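Local coordinates for protein 1-phosphatidylinositol 4,5-bisphosphate phosphodiesterase (Drosophila melanogaster, PDB 6IRB) that belongs to the beta class of phosphoinositide-specific phospholipase C and is represented here by a long, almost entirely helical segment whose C-terminal part folds back as a hairpin, at residues M108-Q116 against K199-D207. The protein carries 2 engineered substitutions. Numbering follows the deposited sequence.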
loop_
_atom_site.group_PDB
_atom_site.type_symbol
_atom_site.label_atom_id
_atom_site.label_comp_id
_atom_site.label_asym_id
_atom_site.label_seq_id
_atom_site.Cartn_x
_atom_site.Cartn_y
_atom_site.Cartn_z
HETATM N N MSE A 108 -21.125 8.916 -0.364
HETATM C CA MSE A 108 -21.502 10.277 -0.014
HETATM C C MSE A 108 -22.521 10.817 -0.980
HETATM O O MSE A 108 -23.539 11.377 -0.569
HETATM C CB MSE A 108 -20.305 11.210 0.013
HETATM C CG MSE A 108 -19.881 11.577 1.416
HETATM SE SE MSE A 108 -18.127 12.416 1.429
HETATM C CE MSE A 108 -16.951 10.861 1.350
ATOM N N LYS A 109 -22.263 10.637 -2.276
ATOM C CA LYS A 109 -23.182 11.192 -3.261
ATOM C C LYS A 109 -24.549 10.530 -3.128
ATOM O O LYS A 109 -25.581 11.209 -3.110
ATOM C CB LYS A 109 -22.606 11.078 -4.678
ATOM C CG LYS A 109 -23.240 12.114 -5.630
ATOM C CD LYS A 109 -22.429 12.450 -6.904
ATOM C CE LYS A 109 -22.938 13.764 -7.570
ATOM N NZ LYS A 109 -22.047 14.343 -8.632
ATOM N N ALA A 110 -24.576 9.202 -3.002
ATOM C CA ALA A 110 -25.836 8.503 -2.751
ATOM C C ALA A 110 -26.516 9.048 -1.499
ATOM O O ALA A 110 -27.724 9.321 -1.501
ATOM C CB ALA A 110 -25.593 7.002 -2.623
ATOM N N LEU A 111 -25.753 9.180 -0.409
ATOM C CA LEU A 111 -26.303 9.675 0.849
ATOM C C LEU A 111 -26.945 11.038 0.665
ATOM O O LEU A 111 -27.996 11.325 1.252
ATOM C CB LEU A 111 -25.200 9.750 1.899
ATOM C CG LEU A 111 -25.675 9.919 3.335
ATOM C CD1 LEU A 111 -26.456 8.695 3.765
ATOM C CD2 LEU A 111 -24.472 10.162 4.244
HETATM N N MSE A 112 -26.333 11.884 -0.153
HETATM C CA MSE A 112 -26.881 13.190 -0.413
HETATM C C MSE A 112 -28.254 13.091 -1.014
HETATM O O MSE A 112 -29.222 13.629 -0.491
HETATM C CB MSE A 112 -26.014 13.929 -1.413
HETATM C CG MSE A 112 -26.273 15.398 -1.475
HETATM SE SE MSE A 112 -24.836 16.347 -2.346
HETATM C CE MSE A 112 -25.176 15.709 -4.160
ATOM N N LEU A 113 -28.317 12.342 -2.112
ATOM C CA LEU A 113 -29.548 12.256 -2.881
ATOM C C LEU A 113 -30.693 11.770 -2.013
ATOM O O LEU A 113 -31.807 12.305 -2.082
ATOM C CB LEU A 113 -29.336 11.334 -4.078
ATOM C CG LEU A 113 -28.431 11.935 -5.152
ATOM C CD1 LEU A 113 -28.445 11.080 -6.407
ATOM C CD2 LEU A 113 -28.859 13.365 -5.459
ATOM N N THR A 114 -30.431 10.764 -1.182
ATOM C CA THR A 114 -31.413 10.280 -0.227
ATOM C C THR A 114 -31.920 11.399 0.664
ATOM O O THR A 114 -33.111 11.725 0.632
ATOM C CB THR A 114 -30.819 9.161 0.607
ATOM O OG1 THR A 114 -30.025 8.331 -0.246
ATOM C CG2 THR A 114 -31.926 8.331 1.236
ATOM N N VAL A 115 -31.034 11.963 1.489
ATOM C CA VAL A 115 -31.433 13.038 2.398
ATOM C C VAL A 115 -32.160 14.154 1.646
ATOM O O VAL A 115 -33.246 14.584 2.054
ATOM C CB VAL A 115 -30.231 13.534 3.221
ATOM C CG1 VAL A 115 -29.543 12.342 3.854
ATOM C CG2 VAL A 115 -29.237 14.231 2.377
ATOM N N GLN A 116 -31.556 14.677 0.568
ATOM C CA GLN A 116 -32.257 15.638 -0.285
ATOM C C GLN A 116 -33.689 15.194 -0.554
ATOM O O GLN A 116 -34.647 15.937 -0.305
ATOM C CB GLN A 116 -31.510 15.832 -1.611
ATOM C CG GLN A 116 -30.061 16.266 -1.492
ATOM C CD GLN A 116 -29.630 17.128 -2.656
ATOM O OE1 GLN A 116 -30.048 16.899 -3.788
ATOM N NE2 GLN A 116 -28.801 18.132 -2.387
ATOM N N LYS A 199 -28.086 23.378 -5.692
ATOM C CA LYS A 199 -26.778 23.959 -5.395
ATOM C C LYS A 199 -25.897 23.006 -4.586
ATOM O O LYS A 199 -24.700 22.882 -4.867
ATOM C CB LYS A 199 -26.939 25.323 -4.729
ATOM C CG LYS A 199 -26.927 26.416 -5.818
ATOM C CD LYS A 199 -27.613 27.718 -5.445
ATOM C CE LYS A 199 -27.097 28.870 -6.317
ATOM N NZ LYS A 199 -26.840 28.488 -7.745
ATOM N N GLN A 200 -26.451 22.362 -3.555
ATOM C CA GLN A 200 -25.676 21.377 -2.802
ATOM C C GLN A 200 -24.977 20.390 -3.726
ATOM O O GLN A 200 -23.792 20.089 -3.546
ATOM C CB GLN A 200 -26.570 20.633 -1.818
ATOM C CG GLN A 200 -27.045 21.476 -0.667
ATOM C CD GLN A 200 -28.323 20.948 -0.043
ATOM O OE1 GLN A 200 -28.635 19.760 -0.156
ATOM N NE2 GLN A 200 -29.044 21.817 0.669
ATOM N N ILE A 201 -25.709 19.870 -4.717
ATOM C CA ILE A 201 -25.149 18.921 -5.681
ATOM C C ILE A 201 -23.972 19.546 -6.417
ATOM O O ILE A 201 -22.857 19.009 -6.435
ATOM C CB ILE A 201 -26.235 18.477 -6.676
ATOM C CG1 ILE A 201 -27.320 17.655 -5.977
ATOM C CG2 ILE A 201 -25.627 17.774 -7.889
ATOM C CD1 ILE A 201 -28.698 17.826 -6.578
ATOM N N GLU A 202 -24.229 20.687 -7.056
ATOM C CA GLU A 202 -23.205 21.430 -7.775
ATOM C C GLU A 202 -21.968 21.633 -6.917
ATOM O O GLU A 202 -20.856 21.267 -7.310
ATOM C CB GLU A 202 -23.802 22.770 -8.197
ATOM C CG GLU A 202 -22.824 23.856 -8.562
ATOM C CD GLU A 202 -23.467 25.236 -8.484
ATOM O OE1 GLU A 202 -24.715 25.335 -8.582
ATOM O OE2 GLU A 202 -22.719 26.220 -8.312
ATOM N N GLU A 203 -22.152 22.188 -5.719
ATOM C CA GLU A 203 -21.018 22.439 -4.838
ATOM C C GLU A 203 -20.344 21.142 -4.414
ATOM O O GLU A 203 -19.112 21.064 -4.366
ATOM C CB GLU A 203 -21.460 23.243 -3.626
ATOM C CG GLU A 203 -20.292 23.703 -2.812
ATOM C CD GLU A 203 -20.255 25.199 -2.716
ATOM O OE1 GLU A 203 -21.342 25.813 -2.803
ATOM O OE2 GLU A 203 -19.140 25.756 -2.592
ATOM N N PHE A 204 -21.131 20.125 -4.060
ATOM C CA PHE A 204 -20.530 18.853 -3.671
ATOM C C PHE A 204 -19.683 18.284 -4.799
ATOM O O PHE A 204 -18.569 17.803 -4.567
ATOM C CB PHE A 204 -21.590 17.829 -3.262
ATOM C CG PHE A 204 -21.082 16.397 -3.260
ATOM C CD1 PHE A 204 -20.464 15.874 -2.128
ATOM C CD2 PHE A 204 -21.207 15.584 -4.381
ATOM C CE1 PHE A 204 -19.991 14.569 -2.106
ATOM C CE2 PHE A 204 -20.728 14.279 -4.365
ATOM C CZ PHE A 204 -20.125 13.772 -3.228
ATOM N N SER A 205 -20.203 18.312 -6.025
ATOM C CA SER A 205 -19.441 17.805 -7.160
ATOM C C SER A 205 -18.114 18.552 -7.307
ATOM O O SER A 205 -17.044 17.933 -7.310
ATOM C CB SER A 205 -20.294 17.877 -8.431
ATOM O OG SER A 205 -21.383 16.960 -8.364
ATOM N N THR A 206 -18.159 19.877 -7.505
ATOM C CA THR A 206 -16.919 20.659 -7.546
ATOM C C THR A 206 -15.982 20.316 -6.388
ATOM O O THR A 206 -14.767 20.199 -6.579
ATOM C CB THR A 206 -17.208 22.162 -7.547
ATOM O OG1 THR A 206 -17.689 22.568 -6.258
ATOM C CG2 THR A 206 -18.216 22.523 -8.635
ATOM N N ASP A 207 -16.530 20.178 -5.174
ATOM C CA ASP A 207 -15.699 19.952 -3.989
ATOM C C ASP A 207 -14.954 18.624 -4.049
ATOM O O ASP A 207 -13.809 18.533 -3.592
ATOM C CB ASP A 207 -16.549 20.029 -2.723
ATOM C CG ASP A 207 -16.699 21.451 -2.212
ATOM O OD1 ASP A 207 -16.518 22.406 -3.005
ATOM O OD2 ASP A 207 -16.995 21.612 -1.010
#
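The hydroxyl of Ser205 is held from both helices. Its OG accepts a hydrogen bond from Lys109 NZ at 2.7 Å and donates one to Ile201 O, 3.2 Å away and one turn earlier in its own helix. This longer bond, reaching the Ile201 carbonyl from above its plane, helps to orient the hydroxyl. Lys109 reaches it with an extended chain whose CG lies anti to the backbone N. On the way its methylenes run along one corner of the Phe204 ring, with Lys109 CG 3.5 Å from Phe204 CE2. The Phe204 ring fits between Met108, Lys109 and Met112. Met108 meets the ring through CB, while its selenium turns off from the ring. Met112, also a selenomethionine, makes a Met-aromatic contact: SE is 4.5 Å from the centroid of the Phe204 ring, 36° off the ring normal. The bend at chi3 turns Met112 CE onto Ile201 CG1. A further turn along, Gln116 is buried. Its NE2 donates to Gln200 OE1 at 2.8 Å, with the two amide planes 66° apart and the donor above the carbonyl plane. The same NE2 also bonds to His197 O, which ties the amide to the backbone of the partner helix. The axes are 11.1 Å apart and nearly antiparallel, at 171°. Lys109, Met112 and Gln116, spaced three and four residues apart, carry most of the contact from helix 18-150, and Gln200, Ile201, Phe204 and Ser205 meet them from helix 157-210. Such spacing, with polar side chains beside an apolar seam, is characteristic of an antiparallel, coiled-coil-like helical hairpin.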